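Local coordinates for protein guanosine-3',5'-bis(diphosphate) 3'-pyrophosphohydrolase MESH1 (Drosophila melanogaster, PDB 3NQW) that hydrolyses the alarmone ppGpp to GDP and diphosphate with the help of manganese and takes part in the starvation response of the fly, at residues T42-I50 and T161-L169; L121-Q132 and R144-V155. All blocks are in the same frame, centred on the assembly; numbering follows the deposited sequence.

Interaction 1 of 2, residues T42-I50 and T161-L169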
loop_
_atom_site.group_PDB
_atom_site.type_symbol
_atom_site.label_atom_id
_atom_site.label_comp_id
_atom_site.label_asym_id
_atom_site.label_seq_id
_atom_site.Cartn_x
_atom_site.Cartn_y
_atom_site.Cartn_z
ATOM N N THR A 42 2.601 -4.085 8.139
ATOM C CA THR A 42 2.422 -5.532 8.059
ATOM C C THR A 42 3.282 -6.321 9.069
ATOM O O THR A 42 2.834 -7.348 9.592
ATOM C CB THR A 42 2.716 -6.049 6.643
ATOM O OG1 THR A 42 2.167 -5.139 5.684
ATOM C CG2 THR A 42 2.078 -7.422 6.446
ATOM N N ILE A 43 4.511 -5.863 9.327
ATOM C CA ILE A 43 5.396 -6.528 10.295
ATOM C C ILE A 43 4.674 -6.653 11.636
ATOM O O ILE A 43 4.829 -7.647 12.337
ATOM C CB ILE A 43 6.736 -5.727 10.590
ATOM C CG1 ILE A 43 7.761 -5.872 9.464
ATOM C CG2 ILE A 43 7.375 -6.240 11.872
ATOM C CD1 ILE A 43 8.998 -5.016 9.682
ATOM N N LEU A 44 3.901 -5.632 11.996
ATOM C CA LEU A 44 3.197 -5.636 13.272
ATOM C C LEU A 44 1.981 -6.499 13.215
ATOM O O LEU A 44 1.632 -7.166 14.185
ATOM C CB LEU A 44 2.768 -4.225 13.656
ATOM C CG LEU A 44 3.891 -3.183 13.742
ATOM C CD1 LEU A 44 3.287 -1.842 14.112
ATOM C CD2 LEU A 44 4.931 -3.608 14.771
ATOM N N SER A 45 1.324 -6.484 12.067
ATOM C CA SER A 45 0.124 -7.272 11.920
ATOM C C SER A 45 0.399 -8.770 11.888
ATOM O O SER A 45 -0.104 -9.502 12.739
ATOM C CB SER A 45 -0.635 -6.854 10.676
ATOM O OG SER A 45 -1.989 -7.250 10.802
ATOM N N VAL A 46 1.194 -9.219 10.916
ATOM C CA VAL A 46 1.517 -10.638 10.780
ATOM C C VAL A 46 2.348 -11.085 11.971
ATOM O O VAL A 46 1.890 -11.848 12.829
ATOM C CB VAL A 46 2.287 -10.908 9.460
ATOM C CG1 VAL A 46 2.568 -12.407 9.285
ATOM C CG2 VAL A 46 1.480 -10.378 8.296
ATOM N N GLU A 47 3.574 -10.597 12.033
ATOM C CA GLU A 47 4.466 -10.912 13.131
ATOM C C GLU A 47 4.031 -9.915 14.181
ATOM O O GLU A 47 3.493 -8.862 13.837
ATOM C CB GLU A 47 5.881 -10.651 12.668
ATOM C CG GLU A 47 6.066 -11.174 11.276
ATOM C CD GLU A 47 7.233 -10.565 10.580
ATOM O OE1 GLU A 47 8.372 -10.945 10.932
ATOM O OE2 GLU A 47 7.008 -9.701 9.687
ATOM N N ALA A 48 4.227 -10.240 15.452
ATOM C CA ALA A 48 3.819 -9.334 16.528
ATOM C C ALA A 48 2.285 -9.320 16.725
ATOM O O ALA A 48 1.791 -8.811 17.730
ATOM C CB ALA A 48 4.330 -7.915 16.231
ATOM N N CYS A 49 1.557 -9.897 15.766
ATOM C CA CYS A 49 0.085 -9.972 15.750
ATOM C C CYS A 49 -0.673 -8.789 16.424
ATOM O O CYS A 49 -1.331 -8.955 17.462
ATOM C CB CYS A 49 -0.408 -11.329 16.329
ATOM S SG CYS A 49 0.805 -12.716 16.567
ATOM N N ILE A 50 -0.594 -7.597 15.824
ATOM C CA ILE A 50 -1.290 -6.421 16.374
ATOM C C ILE A 50 -2.710 -6.206 15.809
ATOM O O ILE A 50 -2.911 -6.052 14.602
ATOM C CB ILE A 50 -0.445 -5.102 16.223
ATOM C CG1 ILE A 50 0.611 -5.007 17.336
ATOM C CG2 ILE A 50 -1.342 -3.878 16.389
ATOM C CD1 ILE A 50 1.812 -5.919 17.184
ATOM N N THR A 161 9.571 -4.530 24.882
ATOM C CA THR A 161 8.321 -4.326 24.151
ATOM C C THR A 161 7.770 -5.625 23.554
ATOM O O THR A 161 6.986 -6.321 24.205
ATOM C CB THR A 161 8.506 -3.278 23.019
ATOM O OG1 THR A 161 9.181 -2.125 23.540
ATOM C CG2 THR A 161 7.159 -2.847 22.455
ATOM N N ASN A 162 8.178 -5.967 22.333
ATOM C CA ASN A 162 7.677 -7.182 21.685
ATOM C C ASN A 162 8.722 -8.292 21.697
ATOM O O ASN A 162 9.760 -8.203 21.045
ATOM C CB ASN A 162 7.233 -6.865 20.244
ATOM C CG ASN A 162 6.286 -7.910 19.669
ATOM O OD1 ASN A 162 6.714 -8.935 19.145
ATOM N ND2 ASN A 162 4.993 -7.653 19.777
ATOM N N ALA A 163 8.440 -9.335 22.465
ATOM C CA ALA A 163 9.352 -10.466 22.578
ATOM C C ALA A 163 9.540 -11.148 21.232
ATOM O O ALA A 163 10.527 -11.845 21.013
ATOM C CB ALA A 163 8.817 -11.470 23.594
ATOM N N ASN A 164 8.590 -10.961 20.328
ATOM C CA ASN A 164 8.715 -11.598 19.036
ATOM C C ASN A 164 9.547 -10.780 18.062
ATOM O O ASN A 164 10.463 -11.301 17.432
ATOM C CB ASN A 164 7.342 -11.874 18.450
ATOM C CG ASN A 164 7.416 -12.755 17.230
ATOM O OD1 ASN A 164 8.409 -13.464 17.029
ATOM N ND2 ASN A 164 6.369 -12.729 16.408
ATOM N N LEU A 165 9.225 -9.498 17.935
ATOM C CA LEU A 165 9.964 -8.623 17.044
ATOM C C LEU A 165 11.410 -8.571 17.504
ATOM O O LEU A 165 12.326 -8.741 16.706
ATOM C CB LEU A 165 9.356 -7.220 17.059
ATOM C CG LEU A 165 7.926 -7.050 16.513
ATOM C CD1 LEU A 165 7.504 -5.576 16.579
ATOM C CD2 LEU A 165 7.872 -7.537 15.079
ATOM N N GLU A 166 11.613 -8.337 18.797
ATOM C CA GLU A 166 12.959 -8.259 19.368
ATOM C C GLU A 166 13.729 -9.547 19.196
ATOM O O GLU A 166 14.956 -9.544 19.088
ATOM C CB GLU A 166 12.875 -7.938 20.850
ATOM C CG GLU A 166 12.380 -6.555 21.138
ATOM C CD GLU A 166 11.732 -6.464 22.499
ATOM O OE1 GLU A 166 10.709 -5.747 22.605
ATOM O OE2 GLU A 166 12.244 -7.104 23.455
ATOM N N LEU A 167 13.003 -10.653 19.191
ATOM C CA LEU A 167 13.626 -11.955 19.023
ATOM C C LEU A 167 14.200 -12.001 17.605
ATOM O O LEU A 167 15.328 -12.432 17.401
ATOM C CB LEU A 167 12.569 -13.041 19.233
ATOM C CG LEU A 167 12.890 -14.175 20.203
ATOM C CD1 LEU A 167 11.609 -14.853 20.680
ATOM C CD2 LEU A 167 13.823 -15.167 19.515
ATOM N N LYS A 168 13.415 -11.542 16.634
ATOM C CA LYS A 168 13.853 -11.518 15.252
ATOM C C LYS A 168 14.963 -10.490 15.101
ATOM O O LYS A 168 15.955 -10.733 14.418
ATOM C CB LYS A 168 12.679 -11.183 14.342
ATOM C CG LYS A 168 11.598 -12.232 14.406
ATOM C CD LYS A 168 10.233 -11.643 14.174
ATOM C CE LYS A 168 9.206 -12.730 13.942
ATOM N NZ LYS A 168 9.211 -13.245 12.545
ATOM N N LEU A 169 14.800 -9.335 15.738
ATOM C CA LEU A 169 15.822 -8.300 15.680
ATOM C C LEU A 169 17.141 -8.961 16.015
ATOM O O LEU A 169 18.115 -8.810 15.297
ATOM C CB LEU A 169 15.519 -7.206 16.698
ATOM C CG LEU A 169 14.508 -6.199 16.178
ATOM C CD1 LEU A 169 13.781 -5.540 17.334
ATOM C CD2 LEU A 169 15.227 -5.188 15.288
#
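L165 meets I43, L44 and A48 with its two methyl branches. In the all-helical HD-domain fold of this hydrolase, this joins helix 34-45 and the residues that follow it to the N-terminal part of helix 163-176. CD2 of L165 lies 3.5 Å from CG2 of I43. CD1 of L165 takes CD2 of L44 at 3.7 Å, and these two side chains cross at about a right angle. With CG anti to the carbonyl carbon (chi1 -65°), L165 turns its two methyls onto I43 and L44. The methyl of A48 sits against L165 CG at 3.7 Å. The same methyl also touches the amide of N162, with N162 ND2 3.6 Å from A48 CB.

N162 is the N-cap of helix 163-176. Its OD1 accepts from L165 N at 2.8 Å, and more weakly from N164 N. The L165 donor is tilted 18° from the carbonyl plane. These bonds are likely to hold the amide that A48 packs on, and they tie it to the backbone of L165.

Helix 114-133 packs against I43 and L44. The polar edge lies at E47, whose OE1 also forms a salt bridge with R129 of that helix. K168 bends at chi2 and chi4 to reach it. K168 NZ bonds E47 OE1 at 2.9 Å, on the anti lone pair, away from OE2.

Interaction 2 of 2, residues L121-Q132 and R144-V155. With MN (manganese (II) ion), chain C.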
loop_
_atom_site.group_PDB
_atom_site.type_symbol
_atom_site.label_atom_id
_atom_site.label_comp_id
_atom_site.label_asym_id
_atom_site.label_seq_id
_atom_site.Cartn_x
_atom_site.Cartn_y
_atom_site.Cartn_z
ATOM N N LEU A 121 10.448 -0.421 16.653
ATOM C CA LEU A 121 11.082 -1.743 16.523
ATOM C C LEU A 121 10.885 -2.298 15.105
ATOM O O LEU A 121 11.853 -2.626 14.424
ATOM C CB LEU A 121 10.487 -2.730 17.544
ATOM C CG LEU A 121 10.848 -2.550 19.023
ATOM C CD1 LEU A 121 10.100 -3.570 19.868
ATOM C CD2 LEU A 121 12.341 -2.709 19.203
ATOM N N ALA A 122 9.630 -2.400 14.673
ATOM C CA ALA A 122 9.312 -2.894 13.344
ATOM C C ALA A 122 10.025 -2.073 12.266
ATOM O O ALA A 122 10.572 -2.638 11.318
ATOM C CB ALA A 122 7.814 -2.869 13.123
ATOM N N ASP A 123 10.022 -0.750 12.421
ATOM C CA ASP A 123 10.678 0.192 11.495
ATOM C C ASP A 123 12.122 -0.244 11.318
ATOM O O ASP A 123 12.654 -0.290 10.208
ATOM C CB ASP A 123 10.631 1.596 12.108
ATOM C CG ASP A 123 11.034 2.705 11.138
ATOM O OD1 ASP A 123 11.323 2.457 9.951
ATOM O OD2 ASP A 123 11.051 3.861 11.589
ATOM N N LYS A 124 12.747 -0.568 12.444
ATOM C CA LYS A 124 14.122 -1.029 12.427
ATOM C C LYS A 124 14.195 -2.398 11.756
ATOM O O LYS A 124 14.938 -2.573 10.792
ATOM C CB LYS A 124 14.692 -1.112 13.844
ATOM C CG LYS A 124 14.883 0.245 14.523
ATOM C CD LYS A 124 15.857 1.154 13.768
ATOM C CE LYS A 124 15.938 2.507 14.455
ATOM N NZ LYS A 124 14.555 3.080 14.602
ATOM N N LEU A 125 13.417 -3.361 12.242
ATOM C CA LEU A 125 13.442 -4.695 11.653
ATOM C C LEU A 125 13.404 -4.641 10.132
ATOM O O LEU A 125 14.289 -5.187 9.471
ATOM C CB LEU A 125 12.274 -5.538 12.163
ATOM C CG LEU A 125 12.228 -7.002 11.704
ATOM C CD1 LEU A 125 13.557 -7.699 11.928
ATOM C CD2 LEU A 125 11.118 -7.711 12.478
ATOM N N ASP A 126 12.393 -3.976 9.578
ATOM C CA ASP A 126 12.272 -3.874 8.131
ATOM C C ASP A 126 13.547 -3.330 7.485
ATOM O O ASP A 126 14.144 -3.979 6.627
ATOM C CB ASP A 126 11.085 -2.990 7.735
ATOM C CG ASP A 126 10.957 -2.838 6.227
ATOM O OD1 ASP A 126 10.729 -3.854 5.533
ATOM O OD2 ASP A 126 11.095 -1.699 5.731
ATOM N N ASN A 127 13.969 -2.142 7.893
ATOM C CA ASN A 127 15.169 -1.554 7.320
ATOM C C ASN A 127 16.343 -2.513 7.374
ATOM O O ASN A 127 16.999 -2.746 6.366
ATOM C CB ASN A 127 15.523 -0.258 8.048
ATOM C CG ASN A 127 14.558 0.861 7.742
ATOM O OD1 ASN A 127 14.271 1.700 8.601
ATOM N ND2 ASN A 127 14.055 0.892 6.509
ATOM N N LEU A 128 16.600 -3.076 8.549
ATOM C CA LEU A 128 17.707 -4.006 8.696
ATOM C C LEU A 128 17.621 -5.127 7.682
ATOM O O LEU A 128 18.583 -5.409 6.970
ATOM C CB LEU A 128 17.733 -4.592 10.100
ATOM C CG LEU A 128 18.254 -3.635 11.172
ATOM C CD1 LEU A 128 18.463 -4.400 12.462
ATOM C CD2 LEU A 128 19.566 -3.014 10.720
ATOM N N ARG A 129 16.463 -5.768 7.630
ATOM C CA ARG A 129 16.244 -6.839 6.686
ATOM C C ARG A 129 16.715 -6.432 5.304
ATOM O O ARG A 129 17.247 -7.248 4.557
ATOM C CB ARG A 129 14.769 -7.194 6.654
ATOM C CG ARG A 129 14.347 -7.988 7.861
ATOM C CD ARG A 129 12.860 -8.112 7.894
ATOM N NE ARG A 129 12.420 -9.211 8.729
ATOM C CZ ARG A 129 11.164 -9.373 9.117
ATOM N NH1 ARG A 129 10.242 -8.491 8.741
ATOM N NH2 ARG A 129 10.832 -10.416 9.862
ATOM N N ASP A 130 16.526 -5.165 4.967
ATOM C CA ASP A 130 16.933 -4.647 3.666
ATOM C C ASP A 130 18.427 -4.372 3.537
ATOM O O ASP A 130 18.948 -4.324 2.427
ATOM C CB ASP A 130 16.169 -3.359 3.355
ATOM C CG ASP A 130 14.959 -3.595 2.495
ATOM O OD1 ASP A 130 14.079 -4.393 2.895
ATOM O OD2 ASP A 130 14.890 -2.977 1.411
ATOM N N LEU A 131 19.109 -4.196 4.666
ATOM C CA LEU A 131 20.540 -3.899 4.661
ATOM C C LEU A 131 21.430 -5.133 4.514
ATOM O O LEU A 131 22.622 -5.022 4.213
ATOM C CB LEU A 131 20.914 -3.153 5.940
ATOM C CG LEU A 131 21.729 -1.880 5.741
ATOM C CD1 LEU A 131 20.898 -0.866 4.990
ATOM C CD2 LEU A 131 22.150 -1.339 7.088
ATOM N N GLN A 132 20.849 -6.304 4.727
ATOM C CA GLN A 132 21.593 -7.548 4.608
ATOM C C GLN A 132 21.678 -7.930 3.128
ATOM O O GLN A 132 22.748 -8.244 2.614
ATOM C CB GLN A 132 20.893 -8.656 5.413
ATOM C CG GLN A 132 20.596 -8.280 6.865
ATOM C CD GLN A 132 20.042 -9.428 7.699
ATOM O OE1 GLN A 132 20.787 -10.241 8.259
ATOM N NE2 GLN A 132 18.725 -9.503 7.776
ATOM N N ARG A 144 27.813 0.910 5.953
ATOM C CA ARG A 144 26.773 -0.115 5.890
ATOM C C ARG A 144 26.827 -0.912 7.191
ATOM O O ARG A 144 25.825 -1.467 7.643
ATOM C CB ARG A 144 27.017 -1.062 4.700
ATOM C CG ARG A 144 25.951 -2.145 4.506
ATOM C CD ARG A 144 26.306 -3.127 3.391
ATOM N NE ARG A 144 27.392 -4.040 3.751
ATOM C CZ ARG A 144 27.293 -5.012 4.655
ATOM N NH1 ARG A 144 26.151 -5.203 5.299
ATOM N NH2 ARG A 144 28.338 -5.790 4.918
ATOM N N ASP A 145 28.010 -0.975 7.789
ATOM C CA ASP A 145 28.159 -1.700 9.032
ATOM C C ASP A 145 27.718 -0.830 10.196
ATOM O O ASP A 145 27.019 -1.302 11.091
ATOM C CB ASP A 145 29.609 -2.152 9.219
ATOM C CG ASP A 145 29.971 -3.340 8.342
ATOM O OD1 ASP A 145 29.321 -4.396 8.474
ATOM O OD2 ASP A 145 30.901 -3.216 7.523
ATOM N N GLN A 146 28.111 0.442 10.167
ATOM C CA GLN A 146 27.767 1.398 11.220
ATOM C C GLN A 146 26.271 1.464 11.504
ATOM O O GLN A 146 25.869 1.682 12.644
ATOM C CB GLN A 146 28.287 2.796 10.861
ATOM C CG GLN A 146 29.804 2.876 10.731
ATOM C CD GLN A 146 30.349 4.309 10.746
ATOM O OE1 GLN A 146 29.951 5.156 9.938
ATOM N NE2 GLN A 146 31.267 4.580 11.675
ATOM N N TYR A 147 25.454 1.265 10.472
ATOM C CA TYR A 147 24.003 1.299 10.638
ATOM C C TYR A 147 23.550 0.197 11.586
ATOM O O TYR A 147 22.695 0.425 12.442
ATOM C CB TYR A 147 23.289 1.125 9.297
ATOM C CG TYR A 147 21.803 1.415 9.363
ATOM C CD1 TYR A 147 21.301 2.674 9.032
ATOM C CD2 TYR A 147 20.896 0.436 9.771
ATOM C CE1 TYR A 147 19.930 2.949 9.103
ATOM C CE2 TYR A 147 19.524 0.704 9.849
ATOM C CZ TYR A 147 19.049 1.964 9.511
ATOM O OH TYR A 147 17.697 2.229 9.575
ATOM N N PHE A 148 24.117 -0.998 11.416
ATOM C CA PHE A 148 23.795 -2.149 12.259
ATOM C C PHE A 148 24.109 -1.875 13.727
ATOM O O PHE A 148 23.337 -2.259 14.618
ATOM C CB PHE A 148 24.580 -3.397 11.820
ATOM C CG PHE A 148 24.067 -4.027 10.555
ATOM C CD1 PHE A 148 24.727 -3.833 9.346
ATOM C CD2 PHE A 148 22.904 -4.791 10.570
ATOM C CE1 PHE A 148 24.231 -4.386 8.172
ATOM C CE2 PHE A 148 22.402 -5.346 9.404
ATOM C CZ PHE A 148 23.068 -5.142 8.203
ATOM N N VAL A 149 25.256 -1.238 13.963
ATOM C CA VAL A 149 25.706 -0.902 15.309
ATOM C C VAL A 149 24.703 0.030 15.958
ATOM O O VAL A 149 24.205 -0.241 17.051
ATOM C CB VAL A 149 27.089 -0.188 15.294
ATOM C CG1 VAL A 149 27.486 0.198 16.718
ATOM C CG2 VAL A 149 28.150 -1.096 14.693
ATOM N N TRP A 150 24.431 1.140 15.271
ATOM C CA TRP A 150 23.485 2.152 15.742
ATOM C C TRP A 150 22.114 1.508 15.952
ATOM O O TRP A 150 21.477 1.709 16.988
ATOM C CB TRP A 150 23.393 3.304 14.725
ATOM C CG TRP A 150 22.178 4.188 14.894
ATOM C CD1 TRP A 150 21.896 5.019 15.947
ATOM C CD2 TRP A 150 21.067 4.286 14.000
ATOM N NE1 TRP A 150 20.681 5.620 15.764
ATOM C CE2 TRP A 150 20.147 5.189 14.577
ATOM C CE3 TRP A 150 20.752 3.695 12.768
ATOM C CZ2 TRP A 150 18.933 5.520 13.959
ATOM C CZ3 TRP A 150 19.548 4.024 12.159
ATOM C CH2 TRP A 150 18.653 4.928 12.757
ATOM N N ALA A 151 21.675 0.728 14.969
ATOM C CA ALA A 151 20.402 0.034 15.057
ATOM C C ALA A 151 20.323 -0.713 16.384
ATOM O O ALA A 151 19.327 -0.643 17.108
ATOM C CB ALA A 151 20.262 -0.953 13.905
ATOM N N LYS A 152 21.391 -1.436 16.701
ATOM C CA LYS A 152 21.429 -2.202 17.938
ATOM C C LYS A 152 21.342 -1.306 19.170
ATOM O O LYS A 152 20.605 -1.613 20.108
ATOM C CB LYS A 152 22.697 -3.059 18.014
ATOM C CG LYS A 152 22.525 -4.220 18.991
ATOM C CD LYS A 152 23.768 -5.058 19.179
ATOM C CE LYS A 152 23.450 -6.275 20.038
ATOM N NZ LYS A 152 22.762 -5.900 21.311
ATOM N N LYS A 153 22.084 -0.200 19.162
ATOM C CA LYS A 153 22.066 0.731 20.288
ATOM C C LYS A 153 20.642 1.246 20.531
ATOM O O LYS A 153 20.201 1.339 21.676
ATOM C CB LYS A 153 23.022 1.909 20.037
ATOM C CG LYS A 153 24.512 1.560 20.048
ATOM C CD LYS A 153 25.337 2.786 19.656
ATOM C CE LYS A 153 26.685 2.454 18.994
ATOM N NZ LYS A 153 27.808 2.183 19.943
ATOM N N VAL A 154 19.926 1.574 19.460
ATOM C CA VAL A 154 18.553 2.044 19.591
ATOM C C VAL A 154 17.647 0.906 20.051
ATOM O O VAL A 154 16.959 1.015 21.073
ATOM C CB VAL A 154 17.991 2.565 18.261
ATOM C CG1 VAL A 154 16.529 2.939 18.443
ATOM C CG2 VAL A 154 18.796 3.777 17.782
ATOM N N VAL A 155 17.656 -0.188 19.288
ATOM C CA VAL A 155 16.840 -1.367 19.588
ATOM C C VAL A 155 17.128 -1.893 20.985
ATOM O O VAL A 155 16.243 -2.455 21.622
ATOM C CB VAL A 155 17.083 -2.512 18.560
ATOM C CG1 VAL A 155 16.302 -3.758 18.958
ATOM C CG2 VAL A 155 16.654 -2.073 17.180
HETATM MN MN MN C . 10.907 3.969 8.224
#
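L121-Q132 and R144-V155 face each other as two nearly antiparallel helices, their axes 10.7 Å apart at closest approach and 160° between their directions. CD2 of L128 meets the edge of the Y147 ring near its plane, 3.8 Å from CD2 of Y147. The same methyl touches F148 and A151 CB. L131 enters between the two aromatic side chains. Its CD2 lies over one face of the F148 ring, a CH-pi contact 4.2 Å from the centroid, and is 3.5 Å from CD2 of Y147. Y147 CG is anti to the backbone N (chi1 -169°), which sends the ring across to N127; Y147 OH lies 3.6 Å from N127 CB. With an alanine in place of Y147, the CD2 methyls of L128 and L131 would probably lose one of the two rings they pack on, opening a gap beside N127.

The helix pair belongs to the HD domain, and helix 114-133 supplies D123, the final Asp of the H...HD...D ligand set. D123 binds manganese through OD1 at 2.3 Å; D63 shares the metal with it, and H36 and H62 are the other manganese-binding residues. K124 sends its bent aliphatic chain across the partner helix. Its CG is 3.9 Å from V155 CG2, while CE touches W150 and V154. NZ makes a weak hydrogen bond to Q105. One turn back, L121 CD2 meets V155 CG1 at 4.1 Å.

Overall arrangement
Interactions 1 and 2 meet at helix 114-133, which carries 121-132 and packs against I43 and L44; their centres are 15 Å apart. Interaction 2 is nested within the chain loop that interaction 1 closes. They touch directly: L44 CD2 lies 3.4 Å from A122 CB, and R129 NH2 forms a salt bridge with E47 OE1 at 2.7 Å. E47 thus faces two basic residues, R129 and K168. Helices 141-158 and 163-176 follow each other in the chain, and V155 and L169 touch between them. The manganese is bound in interaction 2 by D123. In interaction 1 the side chain of I43 is about 9 Å from the metal and makes no bond to it.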